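PDB 1RVK: isomerase/lactonizing enzyme from Agrobacterium tumefaciens, which is of unknown function but binds magnesium and, as a member of the enolase superfamily, probably abstracts a proton alpha to a substrate carboxylate. Local coordinates for residues D5-V10 with T39-D44; G48-A53 with L101-C106; N311-L316 with S348-M353; D44-H49 with G113-Q118. All coordinates share one frame; numbering follows the deposited sequence.

Contact 1 of 4, residues D5-V10 with T39-D44; sequences DVEVRV and TVRTED
Three nitrogens from two arginines grip Glu-7 OE1: Arg-41 NH2 from across the strands at 2.9 Å, and Arg-9 NH1 and NH2 from two residues further along Glu-7's own strand. Arg-9 comes over one face of the carboxylate, Arg-41 over the other. Arg-41 meets Glu-7 end-on, with NH1 reaching OE2 at 3.2 Å, and the two flat groups are turned 72° against each other. A bend at chi3 (-55°) swings NE of Arg-41 out of the line of its chain; that NE is taken by Glu-47 on the next strand. NH1 also makes a weak, long salt bridge with Asp-5 OD2. The like-charged ends Arg-9 NH2 and Arg-41 NH2 lie 4.2 Å apart, a repulsion that the shared carboxylate oxygen probably offsets. One water accepts from Arg-9 NH1 and also bonds Thr-39 OG1, whose other partner is His-49. Beneath these groups the backbones pair in both directions at Asp-5 with Arg-41 and at Glu-7 with Thr-39, where Thr-39 N meets Glu-7 O at 2.8 Å. Val-6 and Val-40 point to the other face, toward helices 59-70 and 98-116. This is an antiparallel pair in the three-stranded sheet of the enolase-superfamily N-terminal domain.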
loop_
_atom_site.group_PDB
_atom_site.type_symbol
_atom_site.label_atom_id
_atom_site.label_comp_id
_atom_site.label_asym_id
_atom_site.label_seq_id
_atom_site.Cartn_x
_atom_site.Cartn_y
_atom_site.Cartn_z
ATOM N N ASP A 5 20.450 15.026 -12.647
ATOM C CA ASP A 5 20.956 13.836 -11.963
ATOM C C ASP A 5 19.869 12.915 -11.418
ATOM O O ASP A 5 18.798 13.368 -11.016
ATOM C CB ASP A 5 21.843 14.247 -10.784
ATOM C CG ASP A 5 22.995 15.138 -11.195
ATOM O OD1 ASP A 5 23.999 14.610 -11.717
ATOM O OD2 ASP A 5 22.892 16.368 -10.995
ATOM N N VAL A 6 20.169 11.620 -11.413
ATOM C CA VAL A 6 19.287 10.594 -10.860
ATOM C C VAL A 6 20.244 9.759 -10.015
ATOM O O VAL A 6 21.154 9.121 -10.546
ATOM C CB VAL A 6 18.659 9.702 -11.948
ATOM C CG1 VAL A 6 17.793 8.628 -11.295
ATOM C CG2 VAL A 6 17.817 10.547 -12.887
ATOM N N GLU A 7 20.053 9.775 -8.702
ATOM C CA GLU A 7 20.948 9.047 -7.812
ATOM C C GLU A 7 20.233 8.122 -6.838
ATOM O O GLU A 7 19.111 8.388 -6.416
ATOM C CB GLU A 7 21.796 10.044 -7.022
ATOM C CG GLU A 7 22.314 11.200 -7.868
ATOM C CD GLU A 7 22.976 12.287 -7.039
ATOM O OE1 GLU A 7 22.459 12.601 -5.944
ATOM O OE2 GLU A 7 24.004 12.836 -7.492
ATOM N N VAL A 8 20.907 7.036 -6.482
ATOM C CA VAL A 8 20.368 6.068 -5.540
ATOM C C VAL A 8 21.334 5.933 -4.374
ATOM O O VAL A 8 22.533 5.738 -4.569
ATOM C CB VAL A 8 20.183 4.680 -6.191
ATOM C CG1 VAL A 8 19.733 3.666 -5.139
ATOM C CG2 VAL A 8 19.153 4.768 -7.312
ATOM N N ARG A 9 20.803 6.052 -3.164
ATOM C CA ARG A 9 21.604 5.925 -1.956
ATOM C C ARG A 9 21.020 4.796 -1.126
ATOM O O ARG A 9 19.864 4.855 -0.705
ATOM C CB ARG A 9 21.579 7.231 -1.153
ATOM C CG ARG A 9 22.264 8.399 -1.849
ATOM C CD ARG A 9 22.144 9.678 -1.037
ATOM N NE ARG A 9 22.984 10.745 -1.577
ATOM C CZ ARG A 9 22.809 11.315 -2.766
ATOM N NH1 ARG A 9 21.814 10.929 -3.554
ATOM N NH2 ARG A 9 23.636 12.271 -3.170
ATOM N N VAL A 10 21.819 3.756 -0.915
ATOM C CA VAL A 10 21.381 2.616 -0.126
ATOM C C VAL A 10 21.943 2.764 1.279
ATOM O O VAL A 10 23.124 3.070 1.460
ATOM C CB VAL A 10 21.872 1.288 -0.743
ATOM C CG1 VAL A 10 21.320 0.106 0.044
ATOM C CG2 VAL A 10 21.431 1.201 -2.198
ATOM N N THR A 39 16.871 9.797 -5.637
ATOM C CA THR A 39 16.840 11.258 -5.672
ATOM C C THR A 39 16.944 11.765 -7.109
ATOM O O THR A 39 17.793 11.314 -7.878
ATOM C CB THR A 39 18.007 11.885 -4.860
ATOM O OG1 THR A 39 17.828 11.623 -3.461
ATOM C CG2 THR A 39 18.059 13.391 -5.081
ATOM N N VAL A 40 16.063 12.692 -7.468
ATOM C CA VAL A 40 16.071 13.301 -8.794
ATOM C C VAL A 40 16.417 14.775 -8.577
ATOM O O VAL A 40 15.775 15.453 -7.772
ATOM C CB VAL A 40 14.690 13.193 -9.477
ATOM C CG1 VAL A 40 14.733 13.858 -10.852
ATOM C CG2 VAL A 40 14.291 11.728 -9.609
ATOM N N ARG A 41 17.432 15.267 -9.284
ATOM C CA ARG A 41 17.856 16.656 -9.133
ATOM C C ARG A 41 17.802 17.428 -10.445
ATOM O O ARG A 41 18.061 16.875 -11.515
ATOM C CB ARG A 41 19.283 16.713 -8.567
ATOM C CG ARG A 41 19.803 18.126 -8.321
ATOM C CD ARG A 41 21.254 18.128 -7.836
ATOM N NE ARG A 41 21.435 17.302 -6.646
ATOM C CZ ARG A 41 21.975 16.088 -6.650
ATOM N NH1 ARG A 41 22.400 15.549 -7.784
ATOM N NH2 ARG A 41 22.082 15.405 -5.518
ATOM N N THR A 42 17.469 18.713 -10.355
ATOM C CA THR A 42 17.387 19.573 -11.531
ATOM C C THR A 42 18.547 20.575 -11.577
ATOM O O THR A 42 19.332 20.673 -10.633
ATOM C CB THR A 42 16.053 20.343 -11.558
ATOM O OG1 THR A 42 15.865 21.021 -10.311
ATOM C CG2 THR A 42 14.891 19.384 -11.782
ATOM N N GLU A 43 18.641 21.315 -12.679
ATOM C CA GLU A 43 19.703 22.303 -12.875
ATOM C C GLU A 43 19.875 23.272 -11.711
ATOM O O GLU A 43 21.000 23.587 -11.318
ATOM C CB GLU A 43 19.435 23.125 -14.137
ATOM C CG GLU A 43 19.248 22.317 -15.401
ATOM C CD GLU A 43 18.790 23.176 -16.568
ATOM O OE1 GLU A 43 17.715 23.817 -16.458
ATOM O OE2 GLU A 43 19.507 23.207 -17.592
ATOM N N ASP A 44 18.760 23.749 -11.169
ATOM C CA ASP A 44 18.797 24.709 -10.069
ATOM C C ASP A 44 19.090 24.094 -8.704
ATOM O O ASP A 44 19.071 24.790 -7.687
ATOM C CB ASP A 44 17.482 25.491 -10.011
ATOM C CG ASP A 44 16.288 24.608 -9.709
ATOM O OD1 ASP A 44 15.166 25.145 -9.613
ATOM O OD2 ASP A 44 16.469 23.382 -9.566
HETATM O O HOH W 1 19.302 9.376 -3.044
#

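Contact 2 of 4, residues G48-A53 with L101-C106; sequences GHSFTA and LAVVDC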
loop_
_atom_site.group_PDB
_atom_site.type_symbol
_atom_site.label_atom_id
_atom_site.label_comp_id
_atom_site.label_asym_id
_atom_site.label_seq_id
_atom_site.Cartn_x
_atom_site.Cartn_y
_atom_site.Cartn_z
ATOM N N GLY A 48 14.048 15.851 -5.413
ATOM C CA GLY A 48 12.842 15.111 -5.089
ATOM C C GLY A 48 13.318 13.730 -4.669
ATOM O O GLY A 48 14.244 13.190 -5.278
ATOM N N HIS A 49 12.693 13.148 -3.647
ATOM C CA HIS A 49 13.118 11.843 -3.143
ATOM C C HIS A 49 11.980 10.845 -2.961
ATOM O O HIS A 49 10.824 11.229 -2.795
ATOM C CB HIS A 49 13.794 12.011 -1.779
ATOM C CG HIS A 49 14.678 13.211 -1.679
ATOM N ND1 HIS A 49 15.969 13.228 -2.160
ATOM C CD2 HIS A 49 14.448 14.446 -1.172
ATOM C CE1 HIS A 49 16.497 14.422 -1.953
ATOM N NE2 HIS A 49 15.596 15.179 -1.355
ATOM N N SER A 50 12.330 9.563 -2.969
ATOM C CA SER A 50 11.358 8.499 -2.754
ATOM C C SER A 50 12.094 7.229 -2.330
ATOM O O SER A 50 13.204 6.964 -2.789
ATOM C CB SER A 50 10.536 8.253 -4.022
ATOM O OG SER A 50 9.317 7.607 -3.694
ATOM N N PHE A 51 11.468 6.448 -1.454
ATOM C CA PHE A 51 12.072 5.228 -0.926
ATOM C C PHE A 51 11.530 3.935 -1.520
ATOM O O PHE A 51 10.362 3.856 -1.898
ATOM C CB PHE A 51 11.876 5.192 0.591
ATOM C CG PHE A 51 12.539 6.328 1.310
ATOM C CD1 PHE A 51 13.884 6.257 1.652
ATOM C CD2 PHE A 51 11.830 7.491 1.604
ATOM C CE1 PHE A 51 14.518 7.330 2.279
ATOM C CE2 PHE A 51 12.456 8.568 2.231
ATOM C CZ PHE A 51 13.802 8.486 2.568
ATOM N N THR A 52 12.390 2.921 -1.590
ATOM C CA THR A 52 12.000 1.609 -2.102
ATOM C C THR A 52 13.092 0.591 -1.793
ATOM O O THR A 52 14.136 0.939 -1.242
ATOM C CB THR A 52 11.757 1.631 -3.629
ATOM O OG1 THR A 52 11.081 0.430 -4.019
ATOM C CG2 THR A 52 13.074 1.734 -4.387
ATOM N N ALA A 53 12.843 -0.668 -2.135
ATOM C CA ALA A 53 13.814 -1.730 -1.898
ATOM C C ALA A 53 14.959 -1.596 -2.898
ATOM O O ALA A 53 14.738 -1.284 -4.067
ATOM C CB ALA A 53 13.146 -3.093 -2.041
ATOM N N LEU A 101 8.677 1.983 -11.810
ATOM C CA LEU A 101 7.905 3.115 -12.305
ATOM C C LEU A 101 7.343 3.928 -11.138
ATOM O O LEU A 101 7.330 5.158 -11.173
ATOM C CB LEU A 101 6.743 2.621 -13.177
ATOM C CG LEU A 101 6.961 2.338 -14.667
ATOM C CD1 LEU A 101 6.994 3.654 -15.405
ATOM C CD2 LEU A 101 8.234 1.539 -14.896
ATOM N N ALA A 102 6.878 3.233 -10.103
ATOM C CA ALA A 102 6.291 3.895 -8.942
ATOM C C ALA A 102 7.258 4.804 -8.195
ATOM O O ALA A 102 6.907 5.934 -7.848
ATOM C CB ALA A 102 5.720 2.855 -7.980
ATOM N N VAL A 103 8.470 4.320 -7.947
ATOM C CA VAL A 103 9.448 5.116 -7.212
ATOM C C VAL A 103 9.875 6.344 -8.004
ATOM O O VAL A 103 10.024 7.430 -7.445
ATOM C CB VAL A 103 10.697 4.287 -6.853
ATOM C CG1 VAL A 103 11.543 5.045 -5.826
ATOM C CG2 VAL A 103 10.280 2.943 -6.296
ATOM N N VAL A 104 10.068 6.173 -9.307
ATOM C CA VAL A 104 10.472 7.288 -10.154
ATOM C C VAL A 104 9.369 8.345 -10.213
ATOM O O VAL A 104 9.633 9.541 -10.081
ATOM C CB VAL A 104 10.792 6.813 -11.584
ATOM C CG1 VAL A 104 11.099 8.008 -12.471
ATOM C CG2 VAL A 104 11.977 5.862 -11.562
ATOM N N ASP A 105 8.133 7.899 -10.411
ATOM C CA ASP A 105 6.993 8.810 -10.485
ATOM C C ASP A 105 6.841 9.550 -9.155
ATOM O O ASP A 105 6.574 10.749 -9.131
ATOM C CB ASP A 105 5.710 8.021 -10.795
ATOM C CG ASP A 105 4.497 8.919 -10.991
ATOM O OD1 ASP A 105 4.458 9.675 -11.986
ATOM O OD2 ASP A 105 3.579 8.866 -10.148
ATOM N N CYS A 106 7.022 8.838 -8.048
ATOM C CA CYS A 106 6.896 9.464 -6.733
ATOM C C CYS A 106 7.972 10.520 -6.505
ATOM O O CYS A 106 7.685 11.593 -5.981
ATOM C CB CYS A 106 6.946 8.408 -5.628
ATOM S SG CYS A 106 5.396 7.485 -5.463
#
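Val-103 fits against Ser-50 and Thr-52 where helix 98-116 lies on the three-stranded antiparallel sheet of the N-terminal capping domain, an alpha/beta packing in which segments 48-52 and 101-106 run nearly antiparallel, 154° between their directions. The axes of these two segments come within 7.4 Å, consistent with the small side chains between them.

Along the helix, Val-103 is the first residue to touch the strand, and both its methyls are used. CG1, anti to the backbone N (chi1 -167°), rests 3.8 Å from Ser-50 CB and also nears Thr-52 CG2. CG2 presses on Thr-52 CB at 3.3 Å, tighter than usual for two carbons. Thr-52 itself holds its methyl in the crowded position between backbone N and carbonyl carbon, which brings that methyl too against Val-103. The carbonyl oxygen of Val-103 contributes as well, lying 3.6 Å from Ser-50 CB. Val-103 also touches Leu-38 of the central strand.

The next two residues turn from the strand: Asp-105, for one, bonds Thr-290 of helix 289-301. One turn on from Val-103, Cys-106 comes back to the strand. No hydrogen bond joins the two segments, and at this end the contact is carried by Cys-106 CB, which sits 3.2 Å from Ser-50 OG.

Contact 3 of 4, residues N311-L316 with S348-M353; sequences NTAMNL and SLSDPM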
loop_
_atom_site.group_PDB
_atom_site.type_symbol
_atom_site.label_atom_id
_atom_site.label_comp_id
_atom_site.label_asym_id
_atom_site.label_seq_id
_atom_site.Cartn_x
_atom_site.Cartn_y
_atom_site.Cartn_z
ATOM N N ASN A 311 0.463 1.918 3.080
ATOM C CA ASN A 311 0.666 3.096 3.906
ATOM C C ASN A 311 1.753 3.964 3.266
ATOM O O ASN A 311 2.121 3.760 2.108
ATOM C CB ASN A 311 1.084 2.676 5.319
ATOM C CG ASN A 311 2.477 2.079 5.361
ATOM O OD1 ASN A 311 2.914 1.439 4.409
ATOM N ND2 ASN A 311 3.178 2.274 6.476
ATOM N N THR A 312 2.260 4.915 4.049
ATOM C CA THR A 312 3.294 5.884 3.660
ATOM C C THR A 312 2.715 7.057 2.868
ATOM O O THR A 312 1.614 6.980 2.312
ATOM C CB THR A 312 4.482 5.260 2.856
ATOM O OG1 THR A 312 4.113 5.081 1.484
ATOM C CG2 THR A 312 4.904 3.921 3.464
ATOM N N ALA A 313 3.476 8.144 2.837
ATOM C CA ALA A 313 3.082 9.380 2.175
ATOM C C ALA A 313 2.511 9.271 0.767
ATOM O O ALA A 313 1.486 9.884 0.467
ATOM C CB ALA A 313 4.258 10.346 2.170
HETATM N N MSE A 314 3.173 8.511 -0.098
HETATM C CA MSE A 314 2.717 8.384 -1.480
HETATM C C MSE A 314 1.250 7.985 -1.591
HETATM O O MSE A 314 0.508 8.541 -2.408
HETATM C CB MSE A 314 3.592 7.386 -2.239
HETATM C CG MSE A 314 3.636 5.997 -1.639
HETATM SE SE MSE A 314 5.023 4.927 -2.475
HETATM C CE MSE A 314 4.474 3.197 -1.810
ATOM N N ASN A 315 0.825 7.030 -0.770
ATOM C CA ASN A 315 -0.561 6.589 -0.805
ATOM C C ASN A 315 -1.479 7.553 -0.067
ATOM O O ASN A 315 -2.620 7.764 -0.483
ATOM C CB ASN A 315 -0.688 5.180 -0.214
ATOM C CG ASN A 315 -0.113 4.125 -1.129
ATOM O OD1 ASN A 315 -0.556 3.976 -2.269
ATOM N ND2 ASN A 315 0.884 3.393 -0.645
ATOM N N LEU A 316 -0.988 8.142 1.021
ATOM C CA LEU A 316 -1.791 9.088 1.788
ATOM C C LEU A 316 -2.183 10.291 0.930
ATOM O O LEU A 316 -3.308 10.786 1.014
ATOM C CB LEU A 316 -1.021 9.568 3.026
ATOM C CG LEU A 316 -1.735 10.577 3.932
ATOM C CD1 LEU A 316 -3.062 10.006 4.407
ATOM C CD2 LEU A 316 -0.846 10.918 5.123
ATOM N N SER A 348 9.919 12.609 11.520
ATOM C CA SER A 348 8.534 12.671 11.989
ATOM C C SER A 348 7.709 11.682 11.180
ATOM O O SER A 348 8.152 11.222 10.130
ATOM C CB SER A 348 7.960 14.077 11.783
ATOM O OG SER A 348 8.754 15.064 12.419
ATOM N N LEU A 349 6.510 11.370 11.663
ATOM C CA LEU A 349 5.629 10.442 10.963
ATOM C C LEU A 349 4.979 11.110 9.762
ATOM O O LEU A 349 4.644 12.293 9.798
ATOM C CB LEU A 349 4.514 9.938 11.884
ATOM C CG LEU A 349 4.856 9.014 13.054
ATOM C CD1 LEU A 349 5.411 7.708 12.522
ATOM C CD2 LEU A 349 5.852 9.693 13.981
ATOM N N SER A 350 4.801 10.344 8.696
ATOM C CA SER A 350 4.156 10.865 7.504
ATOM C C SER A 350 2.649 10.753 7.684
ATOM O O SER A 350 1.888 11.447 7.010
ATOM C CB SER A 350 4.566 10.063 6.264
ATOM O OG SER A 350 5.941 10.226 5.971
ATOM N N ASP A 351 2.227 9.894 8.610
ATOM C CA ASP A 351 0.802 9.663 8.831
ATOM C C ASP A 351 0.340 9.653 10.287
ATOM O O ASP A 351 -0.179 8.648 10.776
ATOM C CB ASP A 351 0.402 8.342 8.166
ATOM C CG ASP A 351 1.209 7.159 8.679
ATOM O OD1 ASP A 351 2.168 7.373 9.452
ATOM O OD2 ASP A 351 0.888 6.012 8.305
ATOM N N PRO A 352 0.496 10.784 10.990
ATOM C CA PRO A 352 0.086 10.889 12.395
ATOM C C PRO A 352 -1.424 10.702 12.493
ATOM O O PRO A 352 -2.169 11.223 11.662
ATOM C CB PRO A 352 0.484 12.316 12.779
ATOM C CG PRO A 352 1.433 12.753 11.713
ATOM C CD PRO A 352 0.932 12.089 10.472
HETATM N N MSE A 353 -1.885 9.976 13.507
HETATM C CA MSE A 353 -3.318 9.758 13.664
HETATM C C MSE A 353 -3.806 10.238 15.031
HETATM O O MSE A 353 -3.196 9.922 16.058
HETATM C CB MSE A 353 -3.647 8.272 13.487
HETATM C CG MSE A 353 -5.143 7.980 13.454
HETATM SE SE MSE A 353 -5.563 6.111 13.216
HETATM C CE MSE A 353 -5.316 5.530 15.054
HETATM O O HOH W 2 6.084 8.115 4.203
#
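Ala-313 and Ser-350 are joined by a water as well as by direct contact. The polar part is that single bridge: the water accepts from Ala-313 N at 2.9 Å and shares a hydrogen bond of 2.8 Å with Ser-350 OG. Ala-313 N belongs to the first turn of helix 313-321, so the water serves a backbone N-H that has no carbonyl one turn earlier in the helix to bond. No direct hydrogen bond spans the two segments.

The remaining contacts are van der Waals. The CB atoms of Ala-313 and Ser-350 stand 4.1 Å apart. One turn further on, Leu-316 CD2 lies 3.4 Å from Ser-350 O and 4.2 Å from Asp-351 CB. Chi1 of 180° sets CG anti to the backbone N; from there CD2 is the branch that meets the loop.

Further hydrogen bonds reach outside the pair or stay within one segment. Asp-351 OD2 accepts from the hydroxyls of Tyr-339 and Tyr-328. Tyr-339 OH also bonds Asn-311 ND2 and Tyr-328 OH bonds Thr-312 N, so each phenol ties the two segments together. Asn-315 ND2 returns to Asn-311 O at 3.0 Å with a nearly straight bond (172°).

In the C-terminal barrel domain, this contact sets the start of helix 313-321, which follows strand 306-308, against the loop between strands 328-333 and 358-360. Tyr-328 and Val-359 of those strands pack on Leu-316.

Contact 4 of 4, residues D44-H49 with G113-Q118; sequences DGQEGH and GRSLGQ
Gln-46 lies over Ser-115 at the place where helix 98-116 ends in a Schellman motif and strand 47-52 begins. Gly-117, with positive phi, is the C-prime residue of that motif, in which Gln-118 N bonds Gly-113 O at 2.8 Å. On the strand side, Asp-44 OD2 accepts from Gln-46 N at 3.0 Å, an Asx turn that leads the chain round through Gly-45.

In Gln-46, CG is anti to the carbonyl carbon, and a bend at chi2 (-81°) turns CD toward the helix, where it lies 3.8 Å from Ser-115 CA. The amide thus rests on the helix backbone without a hydrogen bond across the contact. Ser-115 OG touches Gln-46 CB at 3.4 Å, while its own hydrogen bond goes to Leu-111 O, back along the helix.

Arg-114 is built differently, extended from CG to NE. Its aliphatic part passes the strand backbone, with CD 3.4 Å from Glu-47 O. Its NE forms a salt bridge with Asp-110, whose OD2 also takes the backbone N of His-49, so one carboxylate joins the helix to the strand. Glu-47 directs its own carboxylate elsewhere, to Arg-41 on the neighbouring strand.

The His-49 ring, with ND1 bonded to Thr-39, stands nearly upright on the guanidinium, the two planes 79° apart. Its edge atom CD2 lies over one guanidinium face, offset toward the rim, 3.9 Å from Arg-114 NE.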
loop_
_atom_site.group_PDB
_atom_site.type_symbol
_atom_site.label_atom_id
_atom_site.label_comp_id
_atom_site.label_asym_id
_atom_site.label_seq_id
_atom_site.Cartn_x
_atom_site.Cartn_y
_atom_site.Cartn_z
ATOM N N ASP A 44 18.760 23.749 -11.169
ATOM C CA ASP A 44 18.797 24.709 -10.069
ATOM C C ASP A 44 19.090 24.094 -8.704
ATOM O O ASP A 44 19.071 24.790 -7.687
ATOM C CB ASP A 44 17.482 25.491 -10.011
ATOM C CG ASP A 44 16.288 24.608 -9.709
ATOM O OD1 ASP A 44 15.166 25.145 -9.613
ATOM O OD2 ASP A 44 16.469 23.382 -9.566
ATOM N N GLY A 45 19.356 22.793 -8.677
ATOM C CA GLY A 45 19.670 22.142 -7.420
ATOM C C GLY A 45 18.495 21.605 -6.625
ATOM O O GLY A 45 18.696 21.011 -5.567
ATOM N N GLN A 46 17.275 21.819 -7.111
ATOM C CA GLN A 46 16.082 21.320 -6.425
ATOM C C GLN A 46 16.107 19.792 -6.488
ATOM O O GLN A 46 16.566 19.218 -7.472
ATOM C CB GLN A 46 14.814 21.841 -7.108
ATOM C CG GLN A 46 14.593 23.349 -7.019
ATOM C CD GLN A 46 13.982 23.793 -5.699
ATOM O OE1 GLN A 46 13.561 24.941 -5.558
ATOM N NE2 GLN A 46 13.931 22.888 -4.727
ATOM N N GLU A 47 15.612 19.138 -5.444
ATOM C CA GLU A 47 15.611 17.678 -5.403
ATOM C C GLU A 47 14.268 17.095 -4.993
ATOM O O GLU A 47 13.468 17.754 -4.323
ATOM C CB GLU A 47 16.683 17.172 -4.429
ATOM C CG GLU A 47 18.110 17.479 -4.853
ATOM C CD GLU A 47 19.138 17.093 -3.801
ATOM O OE1 GLU A 47 20.347 17.206 -4.086
ATOM O OE2 GLU A 47 18.743 16.683 -2.690
ATOM N N GLY A 48 14.048 15.851 -5.413
ATOM C CA GLY A 48 12.842 15.111 -5.089
ATOM C C GLY A 48 13.318 13.730 -4.669
ATOM O O GLY A 48 14.244 13.190 -5.278
ATOM N N HIS A 49 12.693 13.148 -3.647
ATOM C CA HIS A 49 13.118 11.843 -3.143
ATOM C C HIS A 49 11.980 10.845 -2.961
ATOM O O HIS A 49 10.824 11.229 -2.795
ATOM C CB HIS A 49 13.794 12.011 -1.779
ATOM C CG HIS A 49 14.678 13.211 -1.679
ATOM N ND1 HIS A 49 15.969 13.228 -2.160
ATOM C CD2 HIS A 49 14.448 14.446 -1.172
ATOM C CE1 HIS A 49 16.497 14.422 -1.953
ATOM N NE2 HIS A 49 15.596 15.179 -1.355
ATOM N N GLY A 113 6.679 19.187 -5.858
ATOM C CA GLY A 113 6.141 19.735 -4.622
ATOM C C GLY A 113 7.162 20.523 -3.824
ATOM O O GLY A 113 6.880 21.626 -3.351
ATOM N N ARG A 114 8.353 19.958 -3.663
ATOM C CA ARG A 114 9.399 20.646 -2.924
ATOM C C ARG A 114 9.829 21.911 -3.666
ATOM O O ARG A 114 10.075 22.943 -3.047
ATOM C CB ARG A 114 10.601 19.722 -2.704
ATOM C CG ARG A 114 10.369 18.647 -1.642
ATOM C CD ARG A 114 11.613 17.781 -1.442
ATOM N NE ARG A 114 11.378 16.697 -0.489
ATOM C CZ ARG A 114 11.762 16.712 0.786
ATOM N NH1 ARG A 114 12.415 17.757 1.278
ATOM N NH2 ARG A 114 11.483 15.681 1.575
ATOM N N SER A 115 9.904 21.833 -4.991
ATOM C CA SER A 115 10.302 22.985 -5.797
ATOM C C SER A 115 9.305 24.138 -5.679
ATOM O O SER A 115 9.690 25.311 -5.723
ATOM C CB SER A 115 10.441 22.585 -7.270
ATOM O OG SER A 115 11.454 21.606 -7.441
ATOM N N LEU A 116 8.028 23.801 -5.526
ATOM C CA LEU A 116 6.973 24.806 -5.415
ATOM C C LEU A 116 6.591 25.107 -3.966
ATOM O O LEU A 116 5.844 26.048 -3.700
ATOM C CB LEU A 116 5.727 24.342 -6.177
ATOM C CG LEU A 116 5.874 24.059 -7.675
ATOM C CD1 LEU A 116 4.602 23.403 -8.189
ATOM C CD2 LEU A 116 6.157 25.352 -8.425
ATOM N N GLY A 117 7.106 24.308 -3.036
ATOM C CA GLY A 117 6.786 24.501 -1.631
ATOM C C GLY A 117 5.333 24.144 -1.373
ATOM O O GLY A 117 4.654 24.791 -0.575
ATOM N N GLN A 118 4.867 23.091 -2.039
ATOM C CA GLN A 118 3.479 22.647 -1.937
ATOM C C GLN A 118 3.326 21.158 -1.639
ATOM O O GLN A 118 4.066 20.336 -2.179
ATOM C CB GLN A 118 2.762 22.917 -3.260
ATOM C CG GLN A 118 2.689 24.371 -3.673
ATOM C CD GLN A 118 1.692 25.139 -2.847
ATOM O OE1 GLN A 118 0.534 24.737 -2.724
ATOM N NE2 GLN A 118 2.129 26.255 -2.278
#

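Contacts 1, 2 and 4 belong to the N-terminal domain and share its three-stranded sheet. Contact 1 pairs two of the strands, whereas contacts 2 and 4 both set strand 47-52 against helix 98-116. Their chemistry differs with their place: the partly buried contact 1 is rich in charge, buried contact 2 relies on small side chains, and contact 4, at the surface, mixes polar groups in van der Waals contact with nearby salt bridges. Thr-39 and Arg-41 of contact 1 bond His-49 and Glu-47 of contact 4. Contact 3, buried in the barrel domain, is bridged by water; its Met-314 CB touches Cys-106 SG of contact 2, so the two domains meet there.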